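Local structure of solute-binding protein (Thermoactinomyces vulgaris, 2ZYO) at residues W284-Y289 / K294-L299. The protein binds maltodextrins such as maltotetraose, and cyclodextrins, and probably delivers them to a membrane sugar transporter. Sequence-based numbering, arbitrary orientation.
Sequences WYLSAY and KYATEL
Leu286, on strand 278-287, meets helix 293-302 with both branches of its isobutyl group, a small worked example of one branched side chain touching two consecutive helix residues. CG stands anti to the backbone N (chi1 179°), and chi2 of 57° then spreads the two methyls, one directed to Ala296 and the other to Thr297. CD1 rests against Ala296, whose CB lies 3.6 Å away; the short alanine lets the leucine come close to the helix backbone, and the CA atoms of Leu286 and Ala296 are 7.4 Å apart. The other branch reaches Thr297, with CD2 3.6 Å from OG1, a van der Waals contact, and the two side chains cross at about a right angle. The rotation of Thr297 (chi1 -59°) sets OG1 anti to the carbonyl carbon, and it hydrogen-bonds to Pro293 O one turn back, so its polarity is met within the helix itself. Beyond Leu286 the chain turns: Ser287 OG accepts from Tyr289 N at 3.0 Å, an ST turn. Leu77 of the adjoining strand 77-81 also touches Ala296. Such apolar packing of a helix against the sheet it follows is characteristic of the α/β lobes of periplasmic-binding-protein folds.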
ATOM      1  N   TRP A 284       7.998   1.651 -11.044  1.00  8.77           N
ATOM      2  CA  TRP A 284       9.123   1.132 -11.815  1.00  7.56           C
ATOM      3  C   TRP A 284      10.400   1.701 -11.226  1.00  8.28           C
ATOM      4  O   TRP A 284      10.488   2.911 -10.989  1.00  9.43           O
ATOM      5  CB  TRP A 284       9.035   1.566 -13.279  1.00  8.30           C
ATOM      6  CG  TRP A 284       7.994   0.870 -14.095  1.00  8.68           C
ATOM      7  CD1 TRP A 284       6.916   1.442 -14.707  1.00  8.68           C
ATOM      8  CD2 TRP A 284       7.940  -0.528 -14.407  1.00  8.99           C
ATOM      9  NE1 TRP A 284       6.187   0.487 -15.375  1.00 10.12           N
ATOM     10  CE2 TRP A 284       6.791  -0.731 -15.205  1.00  8.58           C
ATOM     11  CE3 TRP A 284       8.744  -1.629 -14.081  1.00  8.35           C
ATOM     12  CZ2 TRP A 284       6.430  -1.993 -15.691  1.00  8.44           C
ATOM     13  CZ3 TRP A 284       8.381  -2.886 -14.560  1.00  8.51           C
ATOM     14  CH2 TRP A 284       7.232  -3.056 -15.354  1.00  9.83           C
ATOM     15  N   TYR A 285      11.385   0.834 -11.002  1.00  7.87           N
ATOM     16  CA  TYR A 285      12.688   1.248 -10.478  1.00  8.31           C
ATOM     17  C   TYR A 285      13.788   0.908 -11.473  1.00  7.27           C
ATOM     18  O   TYR A 285      13.599   0.069 -12.354  1.00  7.03           O
ATOM     19  CB  TYR A 285      12.963   0.606  -9.111  1.00  8.56           C
ATOM     20  CG  TYR A 285      11.754   0.611  -8.207  1.00 10.05           C
ATOM     21  CD1 TYR A 285      11.095   1.802  -7.905  1.00 12.53           C
ATOM     22  CD2 TYR A 285      11.256  -0.573  -7.671  1.00  8.89           C
ATOM     23  CE1 TYR A 285       9.971   1.815  -7.092  1.00 12.09           C
ATOM     24  CE2 TYR A 285      10.130  -0.570  -6.847  1.00 10.20           C
ATOM     25  CZ  TYR A 285       9.495   0.627  -6.567  1.00 13.24           C
ATOM     26  OH  TYR A 285       8.383   0.644  -5.761  1.00 13.54           O
ATOM     27  N   LEU A 286      14.928   1.576 -11.332  1.00  7.36           N
ATOM     28  CA  LEU A 286      16.051   1.410 -12.244  1.00  8.23           C
ATOM     29  C   LEU A 286      17.174   0.636 -11.568  1.00  7.53           C
ATOM     30  O   LEU A 286      17.744   1.095 -10.573  1.00  8.49           O
ATOM     31  CB  LEU A 286      16.551   2.784 -12.711  1.00  8.55           C
ATOM     32  CG  LEU A 286      17.745   2.874 -13.667  1.00  8.34           C
ATOM     33  CD1 LEU A 286      17.504   2.097 -14.951  1.00  8.41           C
ATOM     34  CD2 LEU A 286      18.060   4.334 -13.969  1.00  9.16           C
ATOM     35  N   SER A 287      17.486  -0.536 -12.115  1.00  8.95           N
ATOM     36  CA  SER A 287      18.546  -1.376 -11.573  1.00  8.04           C
ATOM     37  C   SER A 287      19.879  -0.644 -11.578  1.00  8.60           C
ATOM     38  O   SER A 287      20.230   0.012 -12.560  1.00  9.51           O
ATOM     39  CB  SER A 287      18.674  -2.667 -12.380  1.00  8.34           C
ATOM     40  OG  SER A 287      19.856  -3.371 -12.032  1.00  9.59           O
ATOM     41  N   ALA A 288      20.619  -0.775 -10.480  1.00  8.03           N
ATOM     42  CA  ALA A 288      21.961  -0.199 -10.370  1.00  7.56           C
ATOM     43  C   ALA A 288      22.921  -0.845 -11.368  1.00  8.33           C
ATOM     44  O   ALA A 288      23.984  -0.296 -11.664  1.00 10.25           O
ATOM     45  CB  ALA A 288      22.485  -0.352  -8.953  1.00  8.47           C
ATOM     46  N   TYR A 289      22.525  -2.004 -11.892  1.00  8.27           N
ATOM     47  CA  TYR A 289      23.355  -2.769 -12.818  1.00  8.97           C
ATOM     48  C   TYR A 289      23.020  -2.499 -14.282  1.00  9.03           C
ATOM     49  O   TYR A 289      23.652  -3.057 -15.180  1.00 10.83           O
ATOM     50  CB  TYR A 289      23.251  -4.265 -12.502  1.00  8.51           C
ATOM     51  CG  TYR A 289      23.672  -4.582 -11.090  1.00  8.57           C
ATOM     52  CD1 TYR A 289      25.016  -4.767 -10.772  1.00  8.48           C
ATOM     53  CD2 TYR A 289      22.731  -4.666 -10.065  1.00  9.40           C
ATOM     54  CE1 TYR A 289      25.411  -5.045  -9.472  1.00 11.40           C
ATOM     55  CE2 TYR A 289      23.117  -4.942  -8.761  1.00 11.70           C
ATOM     56  CZ  TYR A 289      24.456  -5.130  -8.472  1.00 12.26           C
ATOM     57  OH  TYR A 289      24.838  -5.400  -7.180  1.00 12.85           O
ATOM     58  N   LYS A 294      19.983   6.219 -18.917  1.00 10.44           N
ATOM     59  CA  LYS A 294      19.250   7.288 -19.606  1.00 10.22           C
ATOM     60  C   LYS A 294      18.136   6.751 -20.504  1.00  8.27           C
ATOM     61  O   LYS A 294      17.007   7.241 -20.457  1.00  8.48           O
ATOM     62  CB  LYS A 294      20.196   8.198 -20.394  1.00 12.92           C
ATOM     63  CG  LYS A 294      21.149   8.993 -19.516  1.00 17.03           C
ATOM     64  CD  LYS A 294      22.045   9.892 -20.348  1.00 20.71           C
ATOM     65  CE  LYS A 294      23.005  10.678 -19.468  1.00 23.55           C
ATOM     66  NZ  LYS A 294      23.935  11.522 -20.275  1.00 25.59           N
ATOM     67  N   TYR A 295      18.456   5.748 -21.318  1.00  8.27           N
ATOM     68  CA  TYR A 295      17.456   5.118 -22.175  1.00  9.02           C
ATOM     69  C   TYR A 295      16.393   4.370 -21.367  1.00  8.94           C
ATOM     70  O   TYR A 295      15.207   4.431 -21.697  1.00  8.88           O
ATOM     71  CB  TYR A 295      18.114   4.174 -23.183  1.00  9.05           C
ATOM     72  CG  TYR A 295      18.612   4.852 -24.442  1.00  9.66           C
ATOM     73  CD1 TYR A 295      19.936   5.289 -24.548  1.00 10.56           C
ATOM     74  CD2 TYR A 295      17.765   5.041 -25.534  1.00 10.54           C
ATOM     75  CE1 TYR A 295      20.399   5.902 -25.713  1.00 12.87           C
ATOM     76  CE2 TYR A 295      18.218   5.654 -26.700  1.00 11.96           C
ATOM     77  CZ  TYR A 295      19.533   6.080 -26.781  1.00 13.20           C
ATOM     78  OH  TYR A 295      19.976   6.681 -27.937  1.00 15.59           O
ATOM     79  N   ALA A 296      16.817   3.677 -20.310  1.00  9.75           N
ATOM     80  CA  ALA A 296      15.875   2.958 -19.448  1.00  8.63           C
ATOM     81  C   ALA A 296      14.911   3.911 -18.748  1.00  8.80           C
ATOM     82  O   ALA A 296      13.746   3.576 -18.546  1.00  8.17           O
ATOM     83  CB  ALA A 296      16.612   2.098 -18.431  1.00  9.41           C
ATOM     84  N   THR A 297      15.400   5.100 -18.394  1.00  8.94           N
ATOM     85  CA  THR A 297      14.570   6.122 -17.755  1.00  8.28           C
ATOM     86  C   THR A 297      13.565   6.714 -18.747  1.00  8.88           C
ATOM     87  O   THR A 297      12.451   7.076 -18.367  1.00  8.76           O
ATOM     88  CB  THR A 297      15.432   7.222 -17.097  1.00  8.03           C
ATOM     89  OG1 THR A 297      16.295   6.621 -16.126  1.00  9.83           O
ATOM     90  CG2 THR A 297      14.568   8.269 -16.404  1.00  9.30           C
ATOM     91  N   GLU A 298      13.961   6.802 -20.016  1.00  8.61           N
ATOM     92  CA  GLU A 298      13.034   7.184 -21.078  1.00  8.57           C
ATOM     93  C   GLU A 298      11.933   6.136 -21.247  1.00  8.95           C
ATOM     94  O   GLU A 298      10.765   6.482 -21.413  1.00 10.43           O
ATOM     95  CB  GLU A 298      13.774   7.443 -22.393  1.00  8.38           C
ATOM     96  CG  GLU A 298      14.597   8.724 -22.351  1.00  9.58           C
ATOM     97  CD  GLU A 298      15.509   8.916 -23.547  1.00 12.14           C
ATOM     98  OE1 GLU A 298      15.767   7.941 -24.285  1.00 14.49           O
ATOM     99  OE2 GLU A 298      15.983  10.060 -23.732  1.00 14.39           O
ATOM    100  N   LEU A 299      12.306   4.857 -21.191  1.00  8.11           N
ATOM    101  CA  LEU A 299      11.317   3.780 -21.212  1.00  7.33           C
ATOM    102  C   LEU A 299      10.384   3.875 -20.004  1.00  8.15           C
ATOM    103  O   LEU A 299       9.167   3.738 -20.139  1.00  8.65           O
ATOM    104  CB  LEU A 299      12.000   2.405 -21.273  1.00  7.95           C
ATOM    105  CG  LEU A 299      11.134   1.150 -21.094  1.00  6.99           C
ATOM    106  CD1 LEU A 299      10.057   1.011 -22.171  1.00  8.11           C
ATOM    107  CD2 LEU A 299      12.018  -0.078 -21.062  1.00  8.22           C
TER